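Local coordinates for protein lysozyme M1 (Streptomyces coelicolor, PDB 1JFX) that hydrolyses the beta-1,4 linkages between N-acetylmuramic acid and N-acetylglucosamine in peptidoglycan, acting as a secreted bacterial lysozyme of glycosyl hydrolase family 25, at residues D98-P103 and V136-A141; F64-A69 and M107-S112. All coordinates share one frame; numbering follows the deposited sequence.

Contact 1: residues D98-P103 and V136-A141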
ATOM      1  N   ASP A  98      -4.981  -1.929  -0.906  1.00  7.35           N
ATOM      2  CA  ASP A  98      -4.415  -3.253  -1.187  1.00  8.09           C
ATOM      3  C   ASP A  98      -5.601  -4.051  -1.726  1.00  8.75           C
ATOM      4  O   ASP A  98      -6.458  -4.514  -0.969  1.00  8.47           O
ATOM      5  CB  ASP A  98      -3.882  -3.869   0.117  1.00  7.23           C
ATOM      6  CG  ASP A  98      -3.323  -5.277  -0.060  1.00  8.90           C
ATOM      7  OD1 ASP A  98      -3.733  -5.994  -1.002  1.00  8.22           O
ATOM      8  OD2 ASP A  98      -2.485  -5.681   0.778  1.00  8.23           O
ATOM      9  N   ILE A  99      -5.651  -4.199  -3.042  1.00  8.58           N
ATOM     10  CA  ILE A  99      -6.755  -4.898  -3.678  1.00  8.65           C
ATOM     11  C   ILE A  99      -6.110  -6.038  -4.472  1.00  9.03           C
ATOM     12  O   ILE A  99      -5.384  -5.822  -5.439  1.00  8.76           O
ATOM     13  CB  ILE A  99      -7.594  -3.879  -4.521  1.00 10.54           C
ATOM     14  CG1 ILE A  99      -8.885  -4.542  -4.990  1.00 11.53           C
ATOM     15  CG2 ILE A  99      -6.736  -3.247  -5.628  1.00  9.65           C
ATOM     16  CD1 ILE A  99      -9.940  -3.544  -5.476  1.00 12.60           C
ATOM     17  N   GLU A 100      -6.400  -7.262  -4.035  1.00  8.55           N
ATOM     18  CA  GLU A 100      -5.750  -8.444  -4.592  1.00  6.87           C
ATOM     19  C   GLU A 100      -6.637  -9.692  -4.503  1.00  7.13           C
ATOM     20  O   GLU A 100      -7.767  -9.607  -4.046  1.00  7.24           O
ATOM     21  CB  GLU A 100      -4.467  -8.671  -3.780  1.00  6.67           C
ATOM     22  CG  GLU A 100      -4.732  -9.005  -2.303  1.00  9.65           C
ATOM     23  CD  GLU A 100      -3.453  -9.299  -1.530  1.00  9.93           C
ATOM     24  OE1 GLU A 100      -2.804  -8.352  -1.037  1.00  9.19           O
ATOM     25  OE2 GLU A 100      -3.079 -10.480  -1.434  1.00  9.45           O
ATOM     26  N   HIS A 101      -6.105 -10.839  -4.928  1.00  7.30           N
ATOM     27  CA  HIS A 101      -6.863 -12.100  -4.912  1.00  7.94           C
ATOM     28  C   HIS A 101      -7.656 -12.299  -3.621  1.00  7.90           C
ATOM     29  O   HIS A 101      -7.103 -12.266  -2.520  1.00  8.72           O
ATOM     30  CB  HIS A 101      -5.937 -13.316  -5.070  1.00  9.23           C
ATOM     31  CG  HIS A 101      -5.460 -13.562  -6.467  1.00  8.36           C
ATOM     32  ND1 HIS A 101      -4.660 -12.670  -7.151  1.00  9.56           N
ATOM     33  CD2 HIS A 101      -5.616 -14.632  -7.285  1.00  8.01           C
ATOM     34  CE1 HIS A 101      -4.336 -13.185  -8.323  1.00  7.35           C
ATOM     35  NE2 HIS A 101      -4.902 -14.376  -8.429  1.00  8.16           N
ATOM     36  N   ASN A 102      -8.953 -12.540  -3.778  1.00  8.41           N
ATOM     37  CA  ASN A 102      -9.842 -12.779  -2.647  1.00  7.53           C
ATOM     38  C   ASN A 102      -9.305 -13.987  -1.872  1.00  8.38           C
ATOM     39  O   ASN A 102      -9.045 -15.036  -2.448  1.00  8.92           O
ATOM     40  CB  ASN A 102     -11.254 -13.067  -3.183  1.00  7.96           C
ATOM     41  CG  ASN A 102     -12.315 -13.126  -2.092  1.00  7.14           C
ATOM     42  OD1 ASN A 102     -12.014 -13.059  -0.897  1.00 10.77           O
ATOM     43  ND2 ASN A 102     -13.570 -13.261  -2.506  1.00  9.53           N
ATOM     44  N   PRO A 103      -9.106 -13.842  -0.558  1.00  9.61           N
ATOM     45  CA  PRO A 103      -8.605 -14.976   0.223  1.00 10.84           C
ATOM     46  C   PRO A 103      -9.734 -15.943   0.604  1.00 11.61           C
ATOM     47  O   PRO A 103      -9.479 -17.044   1.078  1.00 12.41           O
ATOM     48  CB  PRO A 103      -7.984 -14.300   1.451  1.00 12.35           C
ATOM     49  CG  PRO A 103      -8.862 -13.084   1.644  1.00 12.80           C
ATOM     50  CD  PRO A 103      -9.066 -12.585   0.221  1.00  9.40           C
ATOM     51  N   VAL A 136      -2.675   5.099  -3.245  1.00  6.18           N
ATOM     52  CA  VAL A 136      -1.705   4.254  -3.935  1.00  6.64           C
ATOM     53  C   VAL A 136      -2.358   2.879  -4.084  1.00  6.86           C
ATOM     54  O   VAL A 136      -2.925   2.356  -3.132  1.00  6.33           O
ATOM     55  CB  VAL A 136      -0.417   4.127  -3.093  1.00  6.83           C
ATOM     56  CG1 VAL A 136       0.528   3.097  -3.704  1.00  8.01           C
ATOM     57  CG2 VAL A 136       0.252   5.494  -3.003  1.00  7.50           C
ATOM     58  N   ILE A 137      -2.281   2.287  -5.272  1.00  5.27           N
ATOM     59  CA  ILE A 137      -2.873   0.975  -5.490  1.00  5.96           C
ATOM     60  C   ILE A 137      -1.825  -0.138  -5.425  1.00  6.09           C
ATOM     61  O   ILE A 137      -0.856  -0.142  -6.198  1.00  5.99           O
ATOM     62  CB  ILE A 137      -3.603   0.904  -6.872  1.00  6.49           C
ATOM     63  CG1 ILE A 137      -4.839   1.815  -6.855  1.00  9.83           C
ATOM     64  CG2 ILE A 137      -4.020  -0.555  -7.181  1.00  7.69           C
ATOM     65  CD1 ILE A 137      -5.536   1.923  -8.220  1.00  8.36           C
ATOM     66  N   TYR A 138      -2.010  -1.053  -4.474  1.00  5.73           N
ATOM     67  CA  TYR A 138      -1.129  -2.220  -4.338  1.00  6.03           C
ATOM     68  C   TYR A 138      -1.900  -3.400  -4.894  1.00  6.51           C
ATOM     69  O   TYR A 138      -3.036  -3.664  -4.467  1.00  7.45           O
ATOM     70  CB  TYR A 138      -0.783  -2.513  -2.865  1.00  6.20           C
ATOM     71  CG  TYR A 138      -0.164  -3.897  -2.635  1.00  8.46           C
ATOM     72  CD1 TYR A 138      -0.968  -5.039  -2.498  1.00  8.42           C
ATOM     73  CD2 TYR A 138       1.227  -4.064  -2.562  1.00  7.82           C
ATOM     74  CE1 TYR A 138      -0.408  -6.300  -2.294  1.00  8.09           C
ATOM     75  CE2 TYR A 138       1.799  -5.323  -2.350  1.00  8.52           C
ATOM     76  CZ  TYR A 138       0.974  -6.440  -2.218  1.00  8.73           C
ATOM     77  OH  TYR A 138       1.531  -7.694  -1.995  1.00 10.90           O
ATOM     78  N   THR A 139      -1.286  -4.112  -5.831  1.00  6.76           N
ATOM     79  CA  THR A 139      -1.918  -5.289  -6.426  1.00  6.75           C
ATOM     80  C   THR A 139      -0.901  -6.052  -7.254  1.00  6.35           C
ATOM     81  O   THR A 139       0.271  -5.673  -7.313  1.00  7.52           O
ATOM     82  CB  THR A 139      -3.120  -4.883  -7.331  1.00  7.35           C
ATOM     83  OG1 THR A 139      -3.833  -6.058  -7.738  1.00  8.48           O
ATOM     84  CG2 THR A 139      -2.657  -4.141  -8.572  1.00  9.33           C
ATOM     85  N   THR A 140      -1.337  -7.161  -7.841  1.00  6.77           N
ATOM     86  CA  THR A 140      -0.472  -7.929  -8.726  1.00  7.36           C
ATOM     87  C   THR A 140      -0.943  -7.637 -10.136  1.00  7.05           C
ATOM     88  O   THR A 140      -2.085  -7.241 -10.349  1.00  7.38           O
ATOM     89  CB  THR A 140      -0.559  -9.466  -8.486  1.00  7.35           C
ATOM     90  OG1 THR A 140      -1.916  -9.921  -8.621  1.00  9.04           O
ATOM     91  CG2 THR A 140      -0.025  -9.810  -7.088  1.00  7.42           C
ATOM     92  N   ALA A 141      -0.071  -7.835 -11.111  1.00  8.28           N
ATOM     93  CA  ALA A 141      -0.460  -7.612 -12.489  1.00  7.70           C
ATOM     94  C   ALA A 141      -1.610  -8.564 -12.855  1.00  8.53           C
ATOM     95  O   ALA A 141      -2.558  -8.160 -13.514  1.00  8.71           O
ATOM     96  CB  ALA A 141       0.732  -7.864 -13.418  1.00  6.38           C
TER
HETATM   97  O   HOH W   1      -3.301 -10.468  -6.249  1.00  8.35           O
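The Tyr138 ring meets two carboxylates along its CD1-CE1 side. Glu100 reaches its edge, Glu100 OE1 lying 3.4 Å from Tyr138 CE1 near the ring plane, while the Asp98 carboxylate stands obliquely to the ring, the planes 57° apart and Asp98 OD1 3.3 Å from Tyr138 CD1. Asp98 and Tyr138 run side by side because both hold CG anti to the backbone N and both leave the same face of the sheet as a parallel bridge pair. Asp98 OD1 and Glu100 OE1 are 2.5 Å apart; both residues are predicted active-site acids. At the edge of the His101 ring, a water in the ring plane joins ND1 and the His101 N to Thr140 OG1, which also caps Trp143 N. Two bonds tie the backbones: Ile99 N gives a hydrogen to Tyr138 O (3.0 Å, 158° at the hydrogen), and Thr139 OG1 donates to Ile99 O at 2.8 Å, continuing the pairing past the Asp98-Tyr138 bridge with a side chain. Ile99 CG2 packs 4.1 Å from Ile137 CG2, both side chains touching Ile120 of helix 113-131, while strands 58-64 and 160-163 flank the pair in the beta/alpha barrel and Gln183 holds Tyr138 OH.

Contact 2: residues F64-A69 and M107-S112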
ATOM      1  N   PHE A  64      -6.727  -3.469   3.392  1.00  7.01           N
ATOM      2  CA  PHE A  64      -6.923  -4.668   2.583  1.00  7.32           C
ATOM      3  C   PHE A  64      -8.403  -4.688   2.173  1.00  7.29           C
ATOM      4  O   PHE A  64      -9.302  -4.906   2.991  1.00  7.20           O
ATOM      5  CB  PHE A  64      -6.561  -5.924   3.374  1.00  9.71           C
ATOM      6  CG  PHE A  64      -6.508  -7.170   2.528  1.00  8.29           C
ATOM      7  CD1 PHE A  64      -7.675  -7.739   2.030  1.00  7.68           C
ATOM      8  CD2 PHE A  64      -5.285  -7.769   2.227  1.00 10.22           C
ATOM      9  CE1 PHE A  64      -7.627  -8.906   1.233  1.00  9.65           C
ATOM     10  CE2 PHE A  64      -5.223  -8.931   1.435  1.00 11.18           C
ATOM     11  CZ  PHE A  64      -6.400  -9.496   0.940  1.00 12.25           C
ATOM     12  N   ALA A  65      -8.651  -4.435   0.894  1.00  7.15           N
ATOM     13  CA  ALA A  65     -10.014  -4.385   0.379  1.00  7.69           C
ATOM     14  C   ALA A  65     -10.762  -5.711   0.343  1.00  7.62           C
ATOM     15  O   ALA A  65     -10.180  -6.747   0.076  1.00  7.07           O
ATOM     16  CB  ALA A  65      -9.996  -3.818  -1.037  1.00  8.42           C
ATOM     17  N   ARG A  66     -12.068  -5.650   0.595  1.00  8.69           N
ATOM     18  CA  ARG A  66     -12.947  -6.812   0.455  1.00  8.18           C
ATOM     19  C   ARG A  66     -14.126  -6.189  -0.302  1.00  7.94           C
ATOM     20  O   ARG A  66     -15.162  -5.858   0.284  1.00  9.61           O
ATOM     21  CB  ARG A  66     -13.395  -7.355   1.811  1.00  8.94           C
ATOM     22  CG  ARG A  66     -12.256  -7.956   2.649  1.00  6.69           C
ATOM     23  CD  ARG A  66     -11.598  -9.175   1.987  1.00  8.00           C
ATOM     24  NE  ARG A  66     -10.774  -9.869   2.973  1.00 10.28           N
ATOM     25  CZ  ARG A  66     -11.153 -10.969   3.611  1.00 12.24           C
ATOM     26  NH1 ARG A  66     -12.343 -11.511   3.349  1.00 15.59           N
ATOM     27  NH2 ARG A  66     -10.364 -11.509   4.533  1.00 14.42           N
ATOM     28  N   PRO A  67     -13.977  -6.018  -1.621  1.00  8.04           N
ATOM     29  CA  PRO A  67     -15.028  -5.415  -2.444  1.00  9.02           C
ATOM     30  C   PRO A  67     -16.418  -6.045  -2.379  1.00  9.86           C
ATOM     31  O   PRO A  67     -17.397  -5.405  -2.746  1.00 12.21           O
ATOM     32  CB  PRO A  67     -14.417  -5.439  -3.850  1.00  9.57           C
ATOM     33  CG  PRO A  67     -12.955  -5.250  -3.574  1.00  9.58           C
ATOM     34  CD  PRO A  67     -12.747  -6.221  -2.412  1.00  5.54           C
ATOM     35  N   ASN A  68     -16.508  -7.293  -1.925  1.00  9.49           N
ATOM     36  CA  ASN A  68     -17.800  -7.977  -1.815  1.00 10.56           C
ATOM     37  C   ASN A  68     -18.575  -7.508  -0.588  1.00 10.65           C
ATOM     38  O   ASN A  68     -19.795  -7.617  -0.549  1.00 10.69           O
ATOM     39  CB  ASN A  68     -17.589  -9.480  -1.634  1.00  9.95           C
ATOM     40  CG  ASN A  68     -16.749  -9.793  -0.399  1.00 10.38           C
ATOM     41  OD1 ASN A  68     -15.558  -9.504  -0.372  1.00  9.09           O
ATOM     42  ND2 ASN A  68     -17.374 -10.363   0.639  1.00 12.27           N
ATOM     43  N   ALA A  69     -17.855  -6.989   0.404  1.00 10.68           N
ATOM     44  CA  ALA A  69     -18.448  -6.611   1.680  1.00 10.74           C
ATOM     45  C   ALA A  69     -19.156  -5.274   1.820  1.00 10.35           C
ATOM     46  O   ALA A  69     -20.013  -5.127   2.692  1.00 11.32           O
ATOM     47  CB  ALA A  69     -17.383  -6.735   2.780  1.00 10.39           C
ATOM     48  N   MET A 107     -12.057 -14.889  -6.862  1.00  9.80           N
ATOM     49  CA  MET A 107     -10.916 -13.985  -6.861  1.00  9.72           C
ATOM     50  C   MET A 107     -11.250 -12.530  -7.147  1.00  9.91           C
ATOM     51  O   MET A 107     -10.571 -11.639  -6.622  1.00  9.15           O
ATOM     52  CB  MET A 107      -9.809 -14.485  -7.797  1.00 13.38           C
ATOM     53  CG  MET A 107     -10.039 -14.310  -9.268  1.00 14.00           C
ATOM     54  SD  MET A 107      -8.508 -14.672 -10.221  1.00 14.88           S
ATOM     55  CE  MET A 107      -7.676 -13.150 -10.206  1.00 16.30           C
ATOM     56  N   CYS A 108     -12.285 -12.280  -7.952  1.00  9.32           N
ATOM     57  CA  CYS A 108     -12.681 -10.902  -8.248  1.00  9.26           C
ATOM     58  C   CYS A 108     -13.870 -10.430  -7.403  1.00  9.81           C
ATOM     59  O   CYS A 108     -14.598  -9.500  -7.773  1.00  8.76           O
ATOM     60  CB  CYS A 108     -12.977 -10.727  -9.734  1.00  9.85           C
ATOM     61  SG  CYS A 108     -11.574 -11.115 -10.832  1.00 10.26           S
ATOM     62  N   TYR A 109     -14.072 -11.117  -6.284  1.00  9.68           N
ATOM     63  CA  TYR A 109     -15.073 -10.739  -5.308  1.00  8.24           C
ATOM     64  C   TYR A 109     -16.524 -10.680  -5.755  1.00  9.80           C
ATOM     65  O   TYR A 109     -17.336  -9.996  -5.134  1.00 10.51           O
ATOM     66  CB  TYR A 109     -14.652  -9.389  -4.712  1.00 10.63           C
ATOM     67  CG  TYR A 109     -13.310  -9.425  -3.999  1.00  9.60           C
ATOM     68  CD1 TYR A 109     -13.226  -9.825  -2.665  1.00 10.00           C
ATOM     69  CD2 TYR A 109     -12.131  -9.059  -4.653  1.00 10.81           C
ATOM     70  CE1 TYR A 109     -12.007  -9.858  -1.993  1.00  7.85           C
ATOM     71  CE2 TYR A 109     -10.896  -9.086  -3.984  1.00  8.20           C
ATOM     72  CZ  TYR A 109     -10.848  -9.487  -2.658  1.00  5.82           C
ATOM     73  OH  TYR A 109      -9.643  -9.520  -1.992  1.00  7.04           O
ATOM     74  N   GLY A 110     -16.854 -11.392  -6.821  1.00 10.25           N
ATOM     75  CA  GLY A 110     -18.228 -11.400  -7.292  1.00 10.98           C
ATOM     76  C   GLY A 110     -18.628 -10.168  -8.073  1.00 11.61           C
ATOM     77  O   GLY A 110     -19.803  -9.976  -8.371  1.00 13.19           O
ATOM     78  N   LEU A 111     -17.663  -9.314  -8.390  1.00 10.91           N
ATOM     79  CA  LEU A 111     -17.962  -8.122  -9.167  1.00 11.37           C
ATOM     80  C   LEU A 111     -17.536  -8.292 -10.621  1.00 10.52           C
ATOM     81  O   LEU A 111     -16.500  -8.899 -10.905  1.00 11.67           O
ATOM     82  CB  LEU A 111     -17.241  -6.904  -8.568  1.00  9.82           C
ATOM     83  CG  LEU A 111     -17.620  -6.510  -7.141  1.00 11.38           C
ATOM     84  CD1 LEU A 111     -16.929  -5.190  -6.784  1.00 11.12           C
ATOM     85  CD2 LEU A 111     -19.128  -6.357  -7.024  1.00 15.61           C
ATOM     86  N   SER A 112     -18.341  -7.775 -11.546  1.00 11.08           N
ATOM     87  CA  SER A 112     -17.982  -7.822 -12.959  1.00 11.30           C
ATOM     88  C   SER A 112     -16.810  -6.854 -13.101  1.00 11.80           C
ATOM     89  O   SER A 112     -16.495  -6.116 -12.156  1.00 11.13           O
ATOM     90  CB  SER A 112     -19.141  -7.352 -13.850  1.00 12.53           C
ATOM     91  OG  SER A 112     -19.482  -5.996 -13.591  1.00 13.48           O
TER
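Pro67 sits squarely on one face of the Tyr109 ring: its CD lies 3.4 Å from the ring centroid and 4° off the ring normal, a CH-pi contact. The same ring takes Asn68 at its edge, where Asn68 OD1 comes within 3.3 Å of Tyr109 CD1 near the plane and the amide is turned just 7° from it. Asn68 places CG between its backbone N and carbonyl carbon (chi1 58°), which brings the amide beside the aromatic edge. Leu111 extends the apolar patch by setting CD1 3.9 Å from Pro67 CB, and the aliphatic CD of Arg66 passes 4.1 Å from Tyr109 CE1.

The second shell fixes these groups. Tyr109 belongs to a type I' turn from Cys108 to Leu111, closed by Leu111 N to Cys108 O at 3.1 Å; Tyr109 and Gly110 both have positive phi, and the turn presents Tyr109 and Leu111 toward Pro67. Within 64-69, Ala69 N bonds to Arg66 O at 2.9 Å, closing the chain around Pro67 and Asn68. Farther out, the Cys108-Cys147 disulfide ties the turn to helix 141-148, Arg66 forms a salt bridge with Glu36, and Trp119 of helix 113-131 packs on both Pro67 and Leu111. The contact joins two strand-to-helix loops of the beta/alpha barrel, after strands 58-64 and 96-98.

No hydrogen bond crosses between the two segments, so what joins them is mostly van der Waals and CH-pi packing, with the Asn68 amide at the ring edge. Tyr109 OH hydrogen-bonds to Glu100 O, joining this packing to the backbone of a predicted active-site acid.

Neighbouring barrel strands and the loops at their C-terminal ends bring the two contacts together, their centres about 10 Å apart. In sequence the segments alternate: 64-69, 98-103, 107-112, then 136-141, so the long loop between strand 96-98 and helix 113-131 supplies one side of each. Strands 58-64, 96-98 and 136-139 are consecutive in the parallel part of the sheet. The contacts touch directly: Asp98 O lies 2.9 Å from Ala65 N, probably a hydrogen bond, and Glu100 CD packs 3.5 Å from Phe64 CE2. Contact 1 carries two predicted active-site acids; contact 2 lies farther from the chain centre and, through the bond of Tyr109 to Glu100 O, touches the loop that carries Glu100.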